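Local coordinates for protein aminopeptidase N (Francisella tularensis subsp. tularensis, PDB 5DLL) that removes N-terminal amino acids from peptides with the help of zinc, and probably takes part in breaking down intracellular peptides released by protein turnover, at residues A[706-709]-A[710-713]; A[731-734]-A[735-739]; A[745-748]-A[749-753]. One frame throughout, in Å; residues are numbered along the deposited sequence.

Contact 1: residues A[706-709]-A[710-713]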
loop_
_atom_site.group_PDB
_atom_site.type_symbol
_atom_site.label_atom_id
_atom_site.label_comp_id
_atom_site.label_asym_id
_atom_site.label_seq_id
_atom_site.Cartn_x
_atom_site.Cartn_y
_atom_site.Cartn_z
ATOM N N ASN A 706 -22.834 -14.397 4.739
ATOM C CA ASN A 706 -21.863 -13.310 4.642
ATOM C C ASN A 706 -21.507 -13.038 3.182
ATOM O O ASN A 706 -21.849 -13.831 2.302
ATOM C CB ASN A 706 -20.602 -13.657 5.437
ATOM C CG ASN A 706 -19.819 -14.806 4.824
ATOM O OD1 ASN A 706 -19.100 -14.625 3.840
ATOM N ND2 ASN A 706 -19.945 -15.991 5.410
ATOM N N MET A 707 -20.809 -11.936 2.924
ATOM C CA MET A 707 -20.449 -11.582 1.549
ATOM C C MET A 707 -19.315 -12.440 0.989
ATOM O O MET A 707 -19.318 -12.755 -0.200
ATOM C CB MET A 707 -20.080 -10.098 1.428
ATOM C CG MET A 707 -19.977 -9.603 -0.014
ATOM S SD MET A 707 -21.476 -9.834 -1.003
ATOM C CE MET A 707 -22.665 -8.851 -0.092
ATOM N N THR A 708 -18.352 -12.815 1.829
ATOM C CA THR A 708 -17.207 -13.606 1.371
ATOM C C THR A 708 -17.655 -14.888 0.664
ATOM O O THR A 708 -17.164 -15.210 -0.417
ATOM C CB THR A 708 -16.265 -13.976 2.530
ATOM O OG1 THR A 708 -16.195 -12.890 3.466
ATOM C CG2 THR A 708 -14.875 -14.294 1.995
ATOM N N ASP A 709 -18.598 -15.598 1.276
ATOM C CA ASP A 709 -19.150 -16.832 0.703
ATOM C C ASP A 709 -20.056 -16.564 -0.498
ATOM O O ASP A 709 -20.069 -17.335 -1.456
ATOM C CB ASP A 709 -19.940 -17.620 1.761
ATOM C CG ASP A 709 -19.046 -18.395 2.725
ATOM O OD1 ASP A 709 -17.837 -18.555 2.455
ATOM O OD2 ASP A 709 -19.570 -18.865 3.757
ATOM N N GLN A 710 -20.824 -15.482 -0.441
ATOM C CA GLN A 710 -21.704 -15.130 -1.553
ATOM C C GLN A 710 -20.909 -14.648 -2.770
ATOM O O GLN A 710 -21.272 -14.936 -3.906
ATOM C CB GLN A 710 -22.723 -14.081 -1.119
ATOM C CG GLN A 710 -23.893 -13.940 -2.080
ATOM C CD GLN A 710 -25.120 -13.313 -1.438
ATOM O OE1 GLN A 710 -25.127 -12.998 -0.248
ATOM N NE2 GLN A 710 -26.170 -13.134 -2.229
ATOM N N GLN A 711 -19.825 -13.921 -2.519
ATOM C CA GLN A 711 -18.880 -13.534 -3.564
ATOM C C GLN A 711 -18.267 -14.782 -4.207
ATOM O O GLN A 711 -18.179 -14.873 -5.436
ATOM C CB GLN A 711 -17.792 -12.600 -2.988
ATOM C CG GLN A 711 -16.524 -12.443 -3.830
ATOM C CD GLN A 711 -15.469 -13.513 -3.548
ATOM O OE1 GLN A 711 -15.172 -13.829 -2.389
ATOM N NE2 GLN A 711 -14.894 -14.073 -4.613
ATOM N N THR A 712 -17.846 -15.735 -3.377
ATOM C CA THR A 712 -17.254 -16.976 -3.867
ATOM C C THR A 712 -18.278 -17.791 -4.654
ATOM O O THR A 712 -17.983 -18.280 -5.742
ATOM C CB THR A 712 -16.710 -17.833 -2.710
ATOM O OG1 THR A 712 -15.829 -17.043 -1.906
ATOM C CG2 THR A 712 -15.952 -19.044 -3.239
ATOM N N ALA A 713 -19.483 -17.921 -4.105
ATOM C CA ALA A 713 -20.557 -18.656 -4.770
ATOM C C ALA A 713 -20.886 -18.053 -6.136
ATOM O O ALA A 713 -20.986 -18.774 -7.129
ATOM C CB ALA A 713 -21.795 -18.680 -3.896
#
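Thr712 folds its side chain back onto Thr708 in the opening turns of helix 707-717, just past the Asn706 N-cap. This is the first stretch of one helix in the C-terminal helical domain. Thr712 CB sits 3.5 Å from Thr708 O and also close to Asp709 O, so the carbon is already against the carbonyls of the preceding turn. From there the branches part. With chi1 at -53°, OG1 stands beside its own backbone N, and CG2 takes the position anti to that nitrogen. Thr712 OG1 therefore faces back along the helix and donates a hydrogen bond to Thr708 O over 2.7 Å. Thr708 O also accepts the ordinary helical bond from Thr712 N, at 3.1 Å. Hydroxyl and amide reach it from opposite faces of the carbonyl plane, and one residue thus grips one acceptor twice. The next step of the helix is the plain backbone bond from Ala713 N to Asp709 O, 2.8 Å long.

Gln710 leaves on another side: its CB rests 3.5 Å from Asn706 O, and the chain runs extended toward Trp737. Thr708 turns its own hydroxyl out of the helix, to a hydrogen bond with Asp297 N. Asp709 is buried, with OD1 in a salt bridge to Lys677, and a carboxylate this close to the helix N-terminus is probably stabilised as the anion. Its backbone is held by the cap itself: Asn706 OD1 accepts from Asp709 N at 2.8 Å, while Asn706 ND2 makes a weak bond of 3.3 Å to Asp709 OD2.

Contact 2: residues A[731-734]-A[735-739]; sequences NEFY and NRWRH
Phe733 carries its CG anti to the backbone N (chi1 -166°), whereas Trp737 one turn on has CG beside its N (chi1 -52°), and the two rings meet at the C-terminal end of helix 723-736. The indole comes in edge first: Trp737 CD1 stands over the middle of the phenyl face, 3.8 Å from Phe733 CE1, in an edge-to-face pair with planes 50° apart. Trp737 N still bonds to Phe733 O at 3.2 Å, although Trp737 is where helical backbone angles are lost.

Tyr734, still in the helix, and Arg738, just past its end, repeat the four-residue spacing. Arg738 CG makes a CH-pi contact 4.2 Å from the centroid of the Tyr734 ring, and farther out NH1 comes within 3.5 Å of Tyr734 CE2, which lies over one guanidinium face. A weak 3.3 Å bond from Arg738 NH2 to Asn735 OD1 ties the tip back to the last turn.

On another side, Glu732 and Arg736 run alongside each other, yet OE2 and NH2 stay 4.2 Å apart, beyond a salt bridge. Arg736 also has a cation-pi contact with Phe701 and a long, weak ion pair with Asp702, so several neighbours probably stabilise its positive charge.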
loop_
_atom_site.group_PDB
_atom_site.type_symbol
_atom_site.label_atom_id
_atom_site.label_comp_id
_atom_site.label_asym_id
_atom_site.label_seq_id
_atom_site.Cartn_x
_atom_site.Cartn_y
_atom_site.Cartn_z
ATOM N N ASN A 731 -28.845 -11.978 -12.256
ATOM C CA ASN A 731 -30.111 -11.347 -11.870
ATOM C C ASN A 731 -30.393 -11.479 -10.380
ATOM O O ASN A 731 -30.702 -10.488 -9.714
ATOM C CB ASN A 731 -31.281 -11.960 -12.647
ATOM C CG ASN A 731 -31.150 -11.783 -14.149
ATOM O OD1 ASN A 731 -30.384 -10.944 -14.631
ATOM N ND2 ASN A 731 -31.902 -12.582 -14.897
ATOM N N GLU A 732 -30.295 -12.711 -9.876
ATOM C CA GLU A 732 -30.504 -13.011 -8.456
ATOM C C GLU A 732 -29.598 -12.153 -7.569
ATOM O O GLU A 732 -30.055 -11.614 -6.563
ATOM C CB GLU A 732 -30.284 -14.508 -8.162
ATOM C CG GLU A 732 -31.428 -15.424 -8.607
ATOM C CD GLU A 732 -31.079 -16.915 -8.579
ATOM O OE1 GLU A 732 -31.723 -17.692 -9.318
ATOM O OE2 GLU A 732 -30.169 -17.326 -7.827
ATOM N N PHE A 733 -28.330 -12.010 -7.953
ATOM C CA PHE A 733 -27.387 -11.167 -7.207
ATOM C C PHE A 733 -27.802 -9.693 -7.257
ATOM O O PHE A 733 -27.754 -9.000 -6.242
ATOM C CB PHE A 733 -25.962 -11.337 -7.749
ATOM C CG PHE A 733 -24.884 -10.789 -6.844
ATOM C CD1 PHE A 733 -24.562 -9.439 -6.849
ATOM C CD2 PHE A 733 -24.168 -11.633 -6.004
ATOM C CE1 PHE A 733 -23.561 -8.942 -6.026
ATOM C CE2 PHE A 733 -23.167 -11.140 -5.181
ATOM C CZ PHE A 733 -22.863 -9.794 -5.192
ATOM N N TYR A 734 -28.213 -9.220 -8.433
ATOM C CA TYR A 734 -28.618 -7.824 -8.592
ATOM C C TYR A 734 -29.856 -7.514 -7.767
ATOM O O TYR A 734 -29.893 -6.502 -7.070
ATOM C CB TYR A 734 -28.883 -7.478 -10.060
ATOM C CG TYR A 734 -29.032 -5.987 -10.311
ATOM C CD1 TYR A 734 -27.942 -5.128 -10.179
ATOM C CD2 TYR A 734 -30.261 -5.435 -10.681
ATOM C CE1 TYR A 734 -28.068 -3.764 -10.406
ATOM C CE2 TYR A 734 -30.397 -4.070 -10.912
ATOM C CZ TYR A 734 -29.298 -3.237 -10.775
ATOM O OH TYR A 734 -29.418 -1.878 -11.002
ATOM N N ASN A 735 -30.859 -8.388 -7.850
ATOM C CA ASN A 735 -32.110 -8.233 -7.092
ATOM C C ASN A 735 -31.873 -7.986 -5.602
ATOM O O ASN A 735 -32.543 -7.153 -4.989
ATOM C CB ASN A 735 -33.009 -9.469 -7.258
ATOM C CG ASN A 735 -33.588 -9.598 -8.659
ATOM O OD1 ASN A 735 -33.811 -8.603 -9.353
ATOM N ND2 ASN A 735 -33.842 -10.836 -9.078
ATOM N N ARG A 736 -30.912 -8.710 -5.034
ATOM C CA ARG A 736 -30.602 -8.614 -3.609
ATOM C C ARG A 736 -29.867 -7.323 -3.267
ATOM O O ARG A 736 -30.166 -6.686 -2.255
ATOM C CB ARG A 736 -29.756 -9.811 -3.164
ATOM C CG ARG A 736 -30.445 -11.161 -3.318
ATOM C CD ARG A 736 -29.542 -12.315 -2.892
ATOM N NE ARG A 736 -29.855 -13.571 -3.583
ATOM C CZ ARG A 736 -29.434 -14.782 -3.209
ATOM N NH1 ARG A 736 -28.678 -14.946 -2.127
ATOM N NH2 ARG A 736 -29.783 -15.849 -3.924
ATOM N N TRP A 737 -28.920 -6.935 -4.120
ATOM C CA TRP A 737 -27.981 -5.851 -3.802
ATOM C C TRP A 737 -28.067 -4.637 -4.730
ATOM O O TRP A 737 -27.040 -4.114 -5.145
ATOM C CB TRP A 737 -26.548 -6.399 -3.806
ATOM C CG TRP A 737 -26.382 -7.604 -2.942
ATOM C CD1 TRP A 737 -26.203 -8.891 -3.356
ATOM C CD2 TRP A 737 -26.392 -7.638 -1.508
ATOM N NE1 TRP A 737 -26.091 -9.722 -2.270
ATOM C CE2 TRP A 737 -26.206 -8.979 -1.123
ATOM C CE3 TRP A 737 -26.536 -6.660 -0.513
ATOM C CZ2 TRP A 737 -26.163 -9.374 0.219
ATOM C CZ3 TRP A 737 -26.495 -7.054 0.820
ATOM C CH2 TRP A 737 -26.310 -8.399 1.172
ATOM N N ARG A 738 -29.282 -4.189 -5.043
ATOM C CA ARG A 738 -29.483 -2.911 -5.738
ATOM C C ARG A 738 -29.077 -1.771 -4.813
ATOM O O ARG A 738 -28.367 -0.852 -5.208
ATOM C CB ARG A 738 -30.953 -2.711 -6.117
ATOM C CG ARG A 738 -31.515 -3.706 -7.114
ATOM C CD ARG A 738 -33.036 -3.649 -7.136
ATOM N NE ARG A 738 -33.602 -4.627 -8.066
ATOM C CZ ARG A 738 -33.858 -4.408 -9.356
ATOM N NH1 ARG A 738 -33.615 -3.226 -9.919
ATOM N NH2 ARG A 738 -34.367 -5.388 -10.096
ATOM N N HIS A 739 -29.553 -1.858 -3.575
ATOM C CA HIS A 739 -29.407 -0.794 -2.570
ATOM C C HIS A 739 -27.969 -0.497 -2.107
ATOM O O HIS A 739 -27.711 0.581 -1.564
ATOM C CB HIS A 739 -30.294 -1.098 -1.348
ATOM C CG HIS A 739 -30.204 -2.515 -0.861
ATOM N ND1 HIS A 739 -29.198 -2.957 -0.029
ATOM C CD2 HIS A 739 -31.002 -3.587 -1.086
ATOM C CE1 HIS A 739 -29.377 -4.239 0.234
ATOM N NE2 HIS A 739 -30.464 -4.646 -0.397
#

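Contact 3: residues A[745-748]-A[749-753]; sequences NKWL and LSQAQ
Gln751 lays its terminal amide over the indole of Trp747, and the buried side of helix 741-752 is closely filled here. Gln751 NE2 hangs above the middle of the ring system, 3.2 Å from Trp747 CD2, while OE1 approaches the six-membered ring at CZ2, 3.7 Å away. Amide and indole planes make 46° with each other, so the nitrogen dips toward the ring face. Gln751 NE2 also donates to Trp747 O at 2.8 Å. It sits well above the carbonyl plane, at a C=O...N angle of only 114°. Gln751 N bonds to Trp747 O from the opposite face, at 3.3 Å. The glutamine can close this loop because its CG lies beside the backbone N (chi1 -76°) and the chain then stays extended to CD. Two donors of one residue hold one carbonyl, and the amide nitrogen is fixed between that oxygen and the aromatic face. Trp747 NE1 has its own acceptor, Ile730 O.

All this belongs to the alpha-helical C-terminal domain, where Leu766 of helix 759-767 packs against Trp747, Leu748 and Gln751 together. The looser side is made of the partly exposed Lys746, Leu749 and Ser750, whose side chains meet the neighbouring turn through few atoms. Ser750 repeats the double grip in small form: OG and N both donate to Lys746 O, each at 2.9 Å and from opposite faces of its plane. Lys746 itself stretches away from the turn to a salt bridge with Asp299. The end of Leu749 leads away from the 745-748 turn, and its CB stays 3.5 Å from Asn745 O.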
loop_
_atom_site.group_PDB
_atom_site.type_symbol
_atom_site.label_atom_id
_atom_site.label_comp_id
_atom_site.label_asym_id
_atom_site.label_seq_id
_atom_site.Cartn_x
_atom_site.Cartn_y
_atom_site.Cartn_z
ATOM N N ASN A 745 -20.687 -2.636 -7.537
ATOM C CA ASN A 745 -19.368 -2.583 -8.169
ATOM C C ASN A 745 -18.765 -3.978 -8.332
ATOM O O ASN A 745 -18.236 -4.316 -9.391
ATOM C CB ASN A 745 -18.418 -1.689 -7.360
ATOM C CG ASN A 745 -18.777 -0.215 -7.454
ATOM O OD1 ASN A 745 -19.757 0.162 -8.100
ATOM N ND2 ASN A 745 -17.977 0.629 -6.807
ATOM N N LYS A 746 -18.872 -4.788 -7.281
ATOM C CA LYS A 746 -18.396 -6.168 -7.316
ATOM C C LYS A 746 -19.212 -7.006 -8.305
ATOM O O LYS A 746 -18.686 -7.922 -8.940
ATOM C CB LYS A 746 -18.451 -6.785 -5.916
ATOM C CG LYS A 746 -17.591 -6.053 -4.893
ATOM C CD LYS A 746 -17.454 -6.829 -3.592
ATOM C CE LYS A 746 -16.472 -6.147 -2.652
ATOM N NZ LYS A 746 -15.939 -7.084 -1.626
ATOM N N TRP A 747 -20.497 -6.686 -8.427
ATOM C CA TRP A 747 -21.370 -7.316 -9.415
ATOM C C TRP A 747 -20.876 -7.046 -10.841
ATOM O O TRP A 747 -20.862 -7.946 -11.688
ATOM C CB TRP A 747 -22.799 -6.813 -9.223
ATOM C CG TRP A 747 -23.811 -7.399 -10.147
ATOM C CD1 TRP A 747 -24.272 -8.688 -10.161
ATOM C CD2 TRP A 747 -24.523 -6.707 -11.175
ATOM N NE1 TRP A 747 -25.217 -8.843 -11.148
ATOM C CE2 TRP A 747 -25.392 -7.641 -11.784
ATOM C CE3 TRP A 747 -24.505 -5.388 -11.649
ATOM C CZ2 TRP A 747 -26.235 -7.296 -12.844
ATOM C CZ3 TRP A 747 -25.343 -5.047 -12.696
ATOM C CH2 TRP A 747 -26.197 -5.999 -13.284
ATOM N N LEU A 748 -20.460 -5.807 -11.092
ATOM C CA LEU A 748 -19.897 -5.421 -12.387
ATOM C C LEU A 748 -18.559 -6.116 -12.626
ATOM O O LEU A 748 -18.344 -6.726 -13.676
ATOM C CB LEU A 748 -19.697 -3.904 -12.460
ATOM C CG LEU A 748 -20.952 -3.027 -12.396
ATOM C CD1 LEU A 748 -20.580 -1.585 -12.089
ATOM C CD2 LEU A 748 -21.747 -3.117 -13.692
ATOM N N LEU A 749 -17.670 -6.019 -11.640
ATOM C CA LEU A 749 -16.340 -6.619 -11.727
ATOM C C LEU A 749 -16.421 -8.109 -12.000
ATOM O O LEU A 749 -15.682 -8.622 -12.826
ATOM C CB LEU A 749 -15.551 -6.370 -10.439
ATOM C CG LEU A 749 -14.142 -6.970 -10.327
ATOM C CD1 LEU A 749 -13.279 -6.624 -11.529
ATOM C CD2 LEU A 749 -13.472 -6.491 -9.047
ATOM N N SER A 750 -17.326 -8.796 -11.306
ATOM C CA SER A 750 -17.497 -10.242 -11.472
ATOM C C SER A 750 -17.906 -10.595 -12.893
ATOM O O SER A 750 -17.367 -11.534 -13.484
ATOM C CB SER A 750 -18.541 -10.785 -10.492
ATOM O OG SER A 750 -18.076 -10.710 -9.160
ATOM N N GLN A 751 -18.859 -9.841 -13.435
ATOM C CA GLN A 751 -19.295 -10.028 -14.819
ATOM C C GLN A 751 -18.160 -9.724 -15.799
ATOM O O GLN A 751 -17.923 -10.489 -16.738
ATOM C CB GLN A 751 -20.511 -9.154 -15.122
ATOM C CG GLN A 751 -21.806 -9.687 -14.536
ATOM C CD GLN A 751 -22.920 -8.659 -14.563
ATOM O OE1 GLN A 751 -23.892 -8.799 -15.307
ATOM N NE2 GLN A 751 -22.775 -7.609 -13.760
ATOM N N ALA A 752 -17.452 -8.622 -15.559
ATOM C CA ALA A 752 -16.290 -8.239 -16.367
ATOM C C ALA A 752 -15.231 -9.336 -16.437
ATOM O O ALA A 752 -14.530 -9.463 -17.443
ATOM C CB ALA A 752 -15.671 -6.958 -15.824
ATOM N N GLN A 753 -15.124 -10.121 -15.367
ATOM C CA GLN A 753 -14.114 -11.171 -15.252
ATOM C C GLN A 753 -14.567 -12.541 -15.776
ATOM O O GLN A 753 -13.815 -13.510 -15.675
ATOM C CB GLN A 753 -13.689 -11.307 -13.785
ATOM C CG GLN A 753 -13.122 -10.030 -13.171
ATOM C CD GLN A 753 -11.609 -9.954 -13.210
ATOM O OE1 GLN A 753 -10.915 -10.896 -12.824
ATOM N NE2 GLN A 753 -11.087 -8.817 -13.657
#

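How the contacts relate
Contacts 1, 2 and 3 follow in series on three successive helices, 707-717, 723-736 and 741-752, all within the C-terminal helical domain. Their centres are 13 to 14 Å apart. Contact 2 is the middle layer: Met707 CE meets Trp737 CZ2 at 3.6 Å on one side, and Phe733 CD1 meets Trp747 CD1 at 3.4 Å on the other. Contacts 1 and 3 do not touch, their nearest atoms lying about 5 Å apart. Both nonetheless reach the first turn of helix 297-312, which also carries the zinc ligand His309: Thr708 OG1 bonds to Asp297 N and Lys746 makes a salt bridge to Asp299, thereby joining the helical domain to the catalytic one.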